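Local coordinates for deoxyribodipyrimidine photo-lyase (Oryza sativa Japonica Group, PDB 3UMV), which uses near-ultraviolet and visible light with a bound FAD to split cyclobutane pyrimidine dimers in UV-damaged DNA back into separate pyrimidines, at residues R359-T373 with E405-Y419. Sequence-based numbering, arbitrary orientation. Where two conformers were deposited one is given.
Sequences REHIYTREQLENAKT and EWTSGPEEALSTAIY. With EDO (1,2-ethanediol), chain F.
Tyr-363 and His-361 both turn their ring edges toward the indole of Trp-406, making an aromatic cluster in the mainly helical, FAD-binding part of the photolyase. Trp-406 is a predicted tryptophanyl-radical site for electron transfer, and its side chain lies close to that of Trp-378, another such site. The Tyr-363 ring stands at 82° to the indole, with CE1 3.8 Å above the indole plane; His-361 makes a second offset edge-to-face pair with the five-membered ring. Thr-373 CG2 adds a methyl contact to Trp-406 CZ3. Tyr-363 N donates to Trp-406 O at 2.9 Å, joining the two backbones beside the cluster.

Farther along, Arg-365 projects from helix 365-369 as a knob among Glu-412, Ser-415, Thr-416 and Tyr-419 of helix 410-424. Its chain runs extended until a bend at chi3 (-64°), which lays the guanidinium flat on the Tyr-419 ring, planes 15° apart and NH1 3.6 Å from Tyr-419 CG. NE and NH2 both grip Thr-416 OG1, each at 3.2 Å, while NH2 also reaches Ser-415 OG at 3.0 Å, close to the guanidinium plane. A leucine in place of Arg-365 would probably leave both hydroxyls without these donors and Tyr-419 without its flat, charged cover.

At the other end, Arg-359 NE donates to Thr-407 O at 3.1 Å, and water 1 links the same oxygen to NH2, while NH1 is hydrogen-bonded to Asp-357 O and His-354 O. Ser-408 O lies over one face of this guanidinium, 3.5 Å above its plane.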
ATOM      1  N   ARG A 359      -2.475 -10.172  32.331  1.00 21.94           N
ATOM      2  CA  ARG A 359      -3.286  -9.205  31.609  1.00 20.30           C
ATOM      3  C   ARG A 359      -4.641  -9.105  32.310  1.00 25.70           C
ATOM      4  O   ARG A 359      -5.130 -10.097  32.850  1.00 23.79           O
ATOM      5  CB  ARG A 359      -3.474  -9.645  30.149  1.00 16.94           C
ATOM      6  CG  ARG A 359      -2.313  -9.328  29.190  1.00 16.12           C
ATOM      7  CD  ARG A 359      -1.032 -10.146  29.442  1.00 18.76           C
ATOM      8  NE  ARG A 359      -0.053  -9.822  28.391  1.00 17.55           N
ATOM      9  CZ  ARG A 359       1.241  -9.565  28.579  1.00 17.17           C
ATOM     10  NH1 ARG A 359       1.784  -9.626  29.784  1.00 20.68           N
ATOM     11  NH2 ARG A 359       2.004  -9.251  27.539  1.00 15.86           N
ATOM     12  N   GLU A 360      -5.237  -7.918  32.312  1.00 25.91           N
ATOM     13  CA  GLU A 360      -6.516  -7.708  32.988  1.00 36.10           C
ATOM     14  C   GLU A 360      -7.650  -8.426  32.258  1.00 32.24           C
ATOM     15  O   GLU A 360      -8.593  -8.926  32.875  1.00 34.14           O
ATOM     16  CB  GLU A 360      -6.811  -6.211  33.103  1.00 48.42           C
ATOM     17  CG  GLU A 360      -6.808  -5.481  31.765  1.00 60.49           C
ATOM     18  CD  GLU A 360      -7.087  -3.991  31.896  1.00 69.92           C
ATOM     19  OE1 GLU A 360      -7.048  -3.472  33.033  1.00 71.76           O
ATOM     20  OE2 GLU A 360      -7.348  -3.342  30.855  1.00 72.64           O
ATOM     21  N   HIS A 361      -7.556  -8.462  30.936  1.00 22.67           N
ATOM     22  CA  HIS A 361      -8.481  -9.223  30.108  1.00 21.86           C
ATOM     23  C   HIS A 361      -7.702 -10.034  29.083  1.00 23.41           C
ATOM     24  O   HIS A 361      -6.629  -9.628  28.651  1.00 25.73           O
ATOM     25  CB  HIS A 361      -9.436  -8.295  29.356  1.00 25.91           C
ATOM     26  CG  HIS A 361     -10.229  -7.393  30.241  1.00 29.30           C
ATOM     27  ND1 HIS A 361     -11.463  -7.746  30.744  1.00 32.49           N
ATOM     28  CD2 HIS A 361      -9.968  -6.153  30.716  1.00 28.40           C
ATOM     29  CE1 HIS A 361     -11.927  -6.762  31.493  1.00 33.37           C
ATOM     30  NE2 HIS A 361     -11.038  -5.785  31.498  1.00 33.52           N
ATOM     31  N   ILE A 362      -8.253 -11.183  28.700  1.00 23.07           N
ATOM     32  CA  ILE A 362      -7.710 -11.975  27.605  1.00 18.15           C
ATOM     33  C   ILE A 362      -8.874 -12.272  26.662  1.00 20.17           C
ATOM     34  O   ILE A 362      -9.873 -12.868  27.078  1.00 22.78           O
ATOM     35  CB  ILE A 362      -7.057 -13.294  28.108  1.00 21.45           C
ATOM     36  CG1 ILE A 362      -5.808 -13.018  28.954  1.00 19.27           C
ATOM     37  CG2 ILE A 362      -6.643 -14.173  26.951  1.00 20.26           C
ATOM     38  CD1 ILE A 362      -4.608 -12.549  28.135  1.00 19.14           C
ATOM     39  N   TYR A 363      -8.778 -11.814  25.418  1.00 18.81           N
ATOM     40  CA  TYR A 363      -9.760 -12.155  24.390  1.00 16.15           C
ATOM     41  C   TYR A 363      -9.140 -13.042  23.337  1.00 20.83           C
ATOM     42  O   TYR A 363      -7.965 -12.899  23.018  1.00 19.49           O
ATOM     43  CB  TYR A 363     -10.328 -10.896  23.713  1.00 17.51           C
ATOM     44  CG  TYR A 363     -11.175 -10.080  24.648  1.00 20.31           C
ATOM     45  CD1 TYR A 363     -10.751  -8.836  25.101  1.00 21.54           C
ATOM     46  CD2 TYR A 363     -12.378 -10.580  25.122  1.00 21.35           C
ATOM     47  CE1 TYR A 363     -11.519  -8.107  25.988  1.00 22.90           C
ATOM     48  CE2 TYR A 363     -13.148  -9.861  26.002  1.00 23.65           C
ATOM     49  CZ  TYR A 363     -12.724  -8.632  26.434  1.00 21.40           C
ATOM     50  OH  TYR A 363     -13.506  -7.926  27.320  1.00 23.77           O
ATOM     51  N   THR A 364      -9.932 -13.955  22.785  1.00 13.98           N
ATOM     52  CA  THR A 364      -9.458 -14.781  21.691  1.00 18.67           C
ATOM     53  C   THR A 364      -9.531 -13.981  20.405  1.00 19.30           C
ATOM     54  O   THR A 364     -10.155 -12.912  20.351  1.00 17.67           O
ATOM     55  CB  THR A 364     -10.317 -16.049  21.509  1.00 21.52           C
ATOM     56  OG1 THR A 364     -11.651 -15.685  21.131  1.00 21.92           O
ATOM     57  CG2 THR A 364     -10.370 -16.850  22.794  1.00 20.76           C
ATOM     58  N   ARG A 365      -8.916 -14.517  19.362  1.00 17.45           N
ATOM     59  CA  ARG A 365      -8.981 -13.890  18.050  1.00 19.17           C
ATOM     60  C   ARG A 365     -10.430 -13.773  17.571  1.00 22.09           C
ATOM     61  O   ARG A 365     -10.832 -12.725  17.059  1.00 18.58           O
ATOM     62  CB  ARG A 365      -8.111 -14.655  17.047  1.00 20.82           C
ATOM     63  CG  ARG A 365      -8.216 -14.153  15.615  1.00 24.75           C
ATOM     64  CD  ARG A 365      -7.202 -14.854  14.711  1.00 26.57           C
ATOM     65  NE  ARG A 365      -5.834 -14.533  15.117  1.00 28.08           N
ATOM     66  CZ  ARG A 365      -4.747 -14.746  14.376  1.00 28.67           C
ATOM     67  NH1 ARG A 365      -4.846 -15.294  13.173  1.00 26.48           N
ATOM     68  NH2 ARG A 365      -3.556 -14.417  14.847  1.00 27.73           N
ATOM     69  N   GLU A 366     -11.219 -14.830  17.766  1.00 22.54           N
ATOM     70  CA  GLU A 366     -12.621 -14.810  17.348  1.00 22.76           C
ATOM     71  C   GLU A 366     -13.414 -13.702  18.041  1.00 19.33           C
ATOM     72  O   GLU A 366     -14.188 -12.997  17.396  1.00 22.80           O
ATOM     73  CB  GLU A 366     -13.294 -16.178  17.557  1.00 26.40           C
ATOM     74  CG  GLU A 366     -14.786 -16.220  17.185  1.00 38.42           C
ATOM     75  CD  GLU A 366     -15.724 -16.037  18.389  1.00 52.15           C
ATOM     76  OE1 GLU A 366     -15.510 -16.694  19.438  1.00 57.05           O
ATOM     77  OE2 GLU A 366     -16.683 -15.234  18.284  1.00 54.31           O
ATOM     78  N   GLN A 367     -13.204 -13.548  19.347  1.00 17.71           N
ATOM     79  CA  GLN A 367     -13.889 -12.522  20.138  1.00 21.91           C
ATOM     80  C   GLN A 367     -13.508 -11.103  19.706  1.00 16.47           C
ATOM     81  O   GLN A 367     -14.369 -10.221  19.642  1.00 15.95           O
ATOM     82  CB  GLN A 367     -13.600 -12.701  21.626  1.00 21.12           C
ATOM     83  CG  GLN A 367     -14.329 -13.896  22.244  1.00 14.80           C
ATOM     84  CD  GLN A 367     -13.780 -14.297  23.599  1.00 17.56           C
ATOM     85  OE1 GLN A 367     -12.668 -13.934  23.963  1.00 21.34           O
ATOM     86  NE2 GLN A 367     -14.564 -15.074  24.356  1.00 21.18           N
ATOM     87  N   LEU A 368     -12.226 -10.892  19.430  1.00 16.53           N
ATOM     88  CA  LEU A 368     -11.766  -9.610  18.901  1.00 15.76           C
ATOM     89  C   LEU A 368     -12.368  -9.356  17.529  1.00 15.48           C
ATOM     90  O   LEU A 368     -12.908  -8.279  17.256  1.00 17.84           O
ATOM     91  CB  LEU A 368     -10.239  -9.586  18.831  1.00 18.36           C
ATOM     92  CG  LEU A 368      -9.518  -9.628  20.185  1.00 15.97           C
ATOM     93  CD1 LEU A 368      -8.027  -9.924  20.036  1.00 18.04           C
ATOM     94  CD2 LEU A 368      -9.742  -8.338  20.974  1.00 14.72           C
ATOM     95  N   GLU A 369     -12.272 -10.344  16.654  1.00 15.84           N
ATOM     96  CA  GLU A 369     -12.772 -10.182  15.291  1.00 16.91           C
ATOM     97  C   GLU A 369     -14.248  -9.791  15.260  1.00 17.13           C
ATOM     98  O   GLU A 369     -14.679  -9.001  14.419  1.00 17.01           O
ATOM     99  CB  GLU A 369     -12.573 -11.455  14.488  1.00 15.10           C
ATOM    100  CG  GLU A 369     -13.114 -11.332  13.078  1.00 14.77           C
ATOM    101  CD  GLU A 369     -12.534 -12.348  12.142  1.00 19.25           C
ATOM    102  OE1 GLU A 369     -12.813 -12.237  10.939  1.00 18.05           O
ATOM    103  OE2 GLU A 369     -11.798 -13.251  12.598  1.00 22.92           O
ATOM    104  N   ASN A 370     -15.026 -10.360  16.170  1.00 17.57           N
ATOM    105  CA  ASN A 370     -16.455 -10.093  16.204  1.00 18.81           C
ATOM    106  C   ASN A 370     -16.848  -8.946  17.130  1.00 20.37           C
ATOM    107  O   ASN A 370     -18.038  -8.728  17.376  1.00 18.30           O
ATOM    108  CB  ASN A 370     -17.226 -11.370  16.556  1.00 22.99           C
ATOM    109  CG  ASN A 370     -17.167 -12.397  15.446  1.00 23.94           C
ATOM    110  OD1 ASN A 370     -16.378 -13.346  15.492  1.00 28.58           O
ATOM    111  ND2 ASN A 370     -17.983 -12.196  14.420  1.00 27.52           N
ATOM    112  N   ALA A 371     -15.846  -8.217  17.625  1.00 16.95           N
ATOM    113  CA  ALA A 371     -16.055  -7.025  18.442  1.00 15.42           C
ATOM    114  C   ALA A 371     -16.865  -7.309  19.710  1.00 19.00           C
ATOM    115  O   ALA A 371     -17.838  -6.610  20.012  1.00 18.95           O
ATOM    116  CB  ALA A 371     -16.701  -5.899  17.611  1.00 13.80           C
ATOM    117  N   LYS A 372     -16.434  -8.331  20.447  1.00 23.15           N
ATOM    118  CA  LYS A 372     -17.116  -8.757  21.665  1.00 19.36           C
ATOM    119  C   LYS A 372     -16.346  -8.460  22.957  1.00 25.59           C
ATOM    120  O   LYS A 372     -16.317  -9.284  23.869  1.00 26.51           O
ATOM    121  CB  LYS A 372     -17.448 -10.253  21.590  1.00 24.57           C
ATOM    122  CG  LYS A 372     -18.233 -10.676  20.344  1.00 27.16           C
ATOM    123  CD  LYS A 372     -19.628 -10.080  20.303  1.00 36.02           C
ATOM    124  CE  LYS A 372     -20.425 -10.651  19.128  1.00 44.92           C
ATOM    125  NZ  LYS A 372     -21.795 -10.068  19.013  1.00 50.28           N
ATOM    126  N   THR A 373     -15.743  -7.278  23.047  1.00 19.08           N
ATOM    127  CA  THR A 373     -15.045  -6.899  24.263  1.00 17.56           C
ATOM    128  C   THR A 373     -15.894  -6.013  25.181  1.00 19.17           C
ATOM    129  O   THR A 373     -16.964  -5.530  24.789  1.00 18.40           O
ATOM    130  CB  THR A 373     -13.740  -6.164  23.954  1.00 15.62           C
ATOM    131  OG1 THR A 373     -14.019  -4.802  23.581  1.00 18.79           O
ATOM    132  CG2 THR A 373     -12.971  -6.875  22.837  1.00 15.35           C
ATOM    133  N   GLU A 405      -2.838  -5.319  24.908  1.00 15.51           N
ATOM    134  CA  GLU A 405      -3.269  -5.332  26.303  1.00 17.23           C
ATOM    135  C   GLU A 405      -4.144  -6.533  26.667  1.00 14.69           C
ATOM    136  O   GLU A 405      -4.214  -6.916  27.822  1.00 15.96           O
ATOM    137  CB  GLU A 405      -4.036  -4.050  26.597  1.00 19.96           C
ATOM    138  CG  GLU A 405      -4.180  -3.735  28.069  1.00 20.75           C
ATOM    139  CD  GLU A 405      -4.788  -2.370  28.301  1.00 21.55           C
ATOM    140  OE1 GLU A 405      -4.840  -1.943  29.466  1.00 23.93           O
ATOM    141  OE2 GLU A 405      -5.191  -1.709  27.323  1.00 22.96           O
ATOM    142  N   TRP A 406      -4.817  -7.112  25.681  1.00 15.15           N
ATOM    143  CA  TRP A 406      -5.793  -8.159  25.944  1.00 17.35           C
ATOM    144  C   TRP A 406      -5.409  -9.496  25.318  1.00 15.27           C
ATOM    145  O   TRP A 406      -6.270 -10.327  25.059  1.00 19.08           O
ATOM    146  CB  TRP A 406      -7.174  -7.753  25.410  1.00 18.76           C
ATOM    147  CG  TRP A 406      -7.689  -6.476  25.983  1.00 18.11           C
ATOM    148  CD1 TRP A 406      -7.387  -5.931  27.201  1.00 14.04           C
ATOM    149  CD2 TRP A 406      -8.581  -5.564  25.343  1.00 17.93           C
ATOM    150  NE1 TRP A 406      -8.059  -4.733  27.360  1.00 22.01           N
ATOM    151  CE2 TRP A 406      -8.794  -4.491  26.228  1.00 17.85           C
ATOM    152  CE3 TRP A 406      -9.220  -5.549  24.098  1.00 16.70           C
ATOM    153  CZ2 TRP A 406      -9.621  -3.412  25.905  1.00 22.10           C
ATOM    154  CZ3 TRP A 406     -10.057  -4.482  23.788  1.00 19.67           C
ATOM    155  CH2 TRP A 406     -10.237  -3.430  24.683  1.00 21.73           C
ATOM    156  N   THR A 407      -4.129  -9.705  25.043  0.50 12.76           N
ATOM    157  CA  THR A 407      -3.713 -11.022  24.580  0.50 15.77           C
ATOM    158  C   THR A 407      -2.534 -11.530  25.389  0.50 18.18           C
ATOM    159  O   THR A 407      -1.910 -10.777  26.138  0.50 19.66           O
ATOM    160  CB  THR A 407      -3.419 -11.062  23.064  0.50 16.03           C
ATOM    161  OG1 THR A 407      -2.393 -10.118  22.744  0.50 10.33           O
ATOM    162  CG2 THR A 407      -4.677 -10.732  22.267  0.50 18.39           C
ATOM    163  N   SER A 408      -2.244 -12.818  25.251  1.00 20.74           N
ATOM    164  CA  SER A 408      -1.270 -13.479  26.115  1.00 23.43           C
ATOM    165  C   SER A 408       0.166 -12.947  25.994  1.00 22.62           C
ATOM    166  O   SER A 408       0.930 -12.990  26.962  1.00 27.81           O
ATOM    167  CB  SER A 408      -1.302 -15.002  25.907  1.00 26.94           C
ATOM    168  OG  SER A 408      -0.956 -15.336  24.572  1.00 29.75           O
ATOM    169  N   GLY A 409       0.534 -12.442  24.818  1.00 16.81           N
ATOM    170  CA  GLY A 409       1.847 -11.855  24.626  1.00 19.19           C
ATOM    171  C   GLY A 409       1.902 -11.068  23.334  1.00 16.51           C
ATOM    172  O   GLY A 409       0.990 -11.166  22.507  1.00 20.35           O
ATOM    173  N   PRO A 410       2.967 -10.275  23.155  1.00 19.08           N
ATOM    174  CA  PRO A 410       3.118  -9.379  22.006  1.00 19.81           C
ATOM    175  C   PRO A 410       3.148 -10.093  20.663  1.00 16.88           C
ATOM    176  O   PRO A 410       2.618  -9.550  19.699  1.00 14.98           O
ATOM    177  CB  PRO A 410       4.456  -8.669  22.274  1.00 24.29           C
ATOM    178  CG  PRO A 410       5.164  -9.532  23.246  1.00 21.86           C
ATOM    179  CD  PRO A 410       4.086 -10.149  24.098  1.00 18.23           C
ATOM    180  N   GLU A 411       3.759 -11.277  20.571  1.00 14.91           N
ATOM    181  CA  GLU A 411       3.761 -11.965  19.277  1.00 17.83           C
ATOM    182  C   GLU A 411       2.343 -12.380  18.838  1.00 14.29           C
ATOM    183  O   GLU A 411       1.973 -12.199  17.673  1.00 16.23           O
ATOM    184  CB  GLU A 411       4.747 -13.144  19.267  1.00 15.57           C
ATOM    185  CG  GLU A 411       4.827 -13.930  17.931  1.00 22.54           C
ATOM    186  CD  GLU A 411       5.569 -13.202  16.804  1.00 32.79           C
ATOM    187  OE1 GLU A 411       5.595 -13.726  15.669  1.00 42.80           O
ATOM    188  OE2 GLU A 411       6.123 -12.116  17.032  1.00 22.85           O
ATOM    189  N   GLU A 412       1.556 -12.920  19.768  1.00 16.65           N
ATOM    190  CA  GLU A 412       0.154 -13.237  19.491  1.00 16.92           C
ATOM    191  C   GLU A 412      -0.651 -11.979  19.150  1.00 13.66           C
ATOM    192  O   GLU A 412      -1.491 -12.001  18.252  1.00 15.70           O
ATOM    193  CB  GLU A 412      -0.499 -13.954  20.679  1.00 20.78           C
ATOM    194  CG  GLU A 412      -1.983 -14.252  20.474  1.00 30.75           C
ATOM    195  CD  GLU A 412      -2.227 -15.364  19.474  1.00 43.87           C
ATOM    196  OE1 GLU A 412      -1.261 -16.092  19.156  1.00 51.07           O
ATOM    197  OE2 GLU A 412      -3.384 -15.516  19.013  1.00 47.85           O
ATOM    198  N   ALA A 413      -0.395 -10.891  19.871  1.00 15.12           N
ATOM    199  CA  ALA A 413      -1.063  -9.618  19.586  1.00 13.10           C
ATOM    200  C   ALA A 413      -0.748  -9.140  18.164  1.00 11.35           C
ATOM    201  O   ALA A 413      -1.646  -8.767  17.404  1.00 13.15           O
ATOM    202  CB  ALA A 413      -0.642  -8.554  20.599  1.00 12.72           C
ATOM    203  N   LEU A 414       0.537  -9.165  17.823  1.00 15.11           N
ATOM    204  CA  LEU A 414       1.002  -8.716  16.511  1.00 16.36           C
ATOM    205  C   LEU A 414       0.361  -9.549  15.407  1.00 14.50           C
ATOM    206  O   LEU A 414      -0.121  -9.009  14.401  1.00 14.21           O
ATOM    207  CB  LEU A 414       2.525  -8.817  16.439  1.00 18.45           C
ATOM    208  CG  LEU A 414       3.277  -8.215  15.261  1.00 22.21           C
ATOM    209  CD1 LEU A 414       2.986  -6.713  15.151  1.00 19.50           C
ATOM    210  CD2 LEU A 414       4.768  -8.460  15.478  1.00 17.64           C
ATOM    211  N   SER A 415       0.339 -10.865  15.599  1.00 13.75           N
ATOM    212  CA  SER A 415      -0.237 -11.774  14.608  1.00 13.08           C
ATOM    213  C   SER A 415      -1.724 -11.500  14.410  1.00 15.38           C
ATOM    214  O   SER A 415      -2.241 -11.533  13.293  1.00 14.42           O
ATOM    215  CB  SER A 415      -0.027 -13.227  15.050  1.00 16.99           C
ATOM    216  OG  SER A 415      -0.621 -14.119  14.133  1.00 25.84           O
ATOM    217  N   THR A 416      -2.420 -11.239  15.506  1.00 13.79           N
ATOM    218  CA  THR A 416      -3.858 -10.995  15.428  1.00 11.42           C
ATOM    219  C   THR A 416      -4.168  -9.654  14.756  1.00 10.05           C
ATOM    220  O   THR A 416      -5.052  -9.569  13.896  1.00 11.84           O
ATOM    221  CB  THR A 416      -4.522 -11.124  16.818  1.00 12.68           C
ATOM    222  OG1 THR A 416      -4.464 -12.496  17.230  1.00 18.75           O
ATOM    223  CG2 THR A 416      -5.968 -10.716  16.756  1.00 11.79           C
ATOM    224  N   ALA A 417      -3.428  -8.617  15.127  1.00 11.54           N
ATOM    225  CA  ALA A 417      -3.613  -7.295  14.512  1.00 11.34           C
ATOM    226  C   ALA A 417      -3.403  -7.366  12.999  1.00 14.23           C
ATOM    227  O   ALA A 417      -4.181  -6.807  12.223  1.00 13.16           O
ATOM    228  CB  ALA A 417      -2.658  -6.258  15.151  1.00 12.69           C
ATOM    229  N   ILE A 418      -2.330  -8.042  12.586  1.00 11.84           N
ATOM    230  CA  ILE A 418      -1.964  -8.126  11.182  1.00 12.64           C
ATOM    231  C   ILE A 418      -3.016  -8.927  10.439  1.00 12.97           C
ATOM    232  O   ILE A 418      -3.463  -8.538   9.375  1.00 12.63           O
ATOM    233  CB  ILE A 418      -0.539  -8.758  11.003  1.00 13.12           C
ATOM    234  CG1 ILE A 418       0.534  -7.763  11.450  1.00 13.76           C
ATOM    235  CG2 ILE A 418      -0.291  -9.207   9.572  1.00 14.43           C
ATOM    236  CD1 ILE A 418       1.937  -8.373  11.502  1.00 12.61           C
ATOM    237  N   TYR A 419      -3.455 -10.031  11.030  1.00 11.80           N
ATOM    238  CA  TYR A 419      -4.489 -10.845  10.408  1.00 12.91           C
ATOM    239  C   TYR A 419      -5.765 -10.034  10.180  1.00 14.29           C
ATOM    240  O   TYR A 419      -6.318 -10.053   9.089  1.00 14.78           O
ATOM    241  CB  TYR A 419      -4.776 -12.082  11.266  1.00 11.32           C
ATOM    242  CG  TYR A 419      -6.115 -12.737  10.997  1.00 15.36           C
ATOM    243  CD1 TYR A 419      -6.302 -13.588   9.916  1.00 20.56           C
ATOM    244  CD2 TYR A 419      -7.197 -12.482  11.828  1.00 20.01           C
ATOM    245  CE1 TYR A 419      -7.542 -14.171   9.676  1.00 25.62           C
ATOM    246  CE2 TYR A 419      -8.433 -13.061  11.603  1.00 21.09           C
ATOM    247  CZ  TYR A 419      -8.600 -13.899  10.525  1.00 26.16           C
ATOM    248  OH  TYR A 419      -9.839 -14.468  10.314  1.00 34.31           O
TER
HETATM  249  C1  EDO F 706      -2.484  -2.609  31.934  1.00 48.99           C
HETATM  250  O1  EDO F 706      -3.339  -3.454  31.265  1.00 50.48           O
HETATM  251  C2  EDO F 706      -1.405  -2.084  31.286  1.00 45.09           C
HETATM  252  O2  EDO F 706      -0.593  -1.186  31.934  1.00 44.48           O
HETATM  253  O   HOH W   1       0.150  -9.216  25.136  1.00 20.41           O
HETATM  254  O   HOH W   2      -3.798  -6.031  30.716  1.00 32.73           O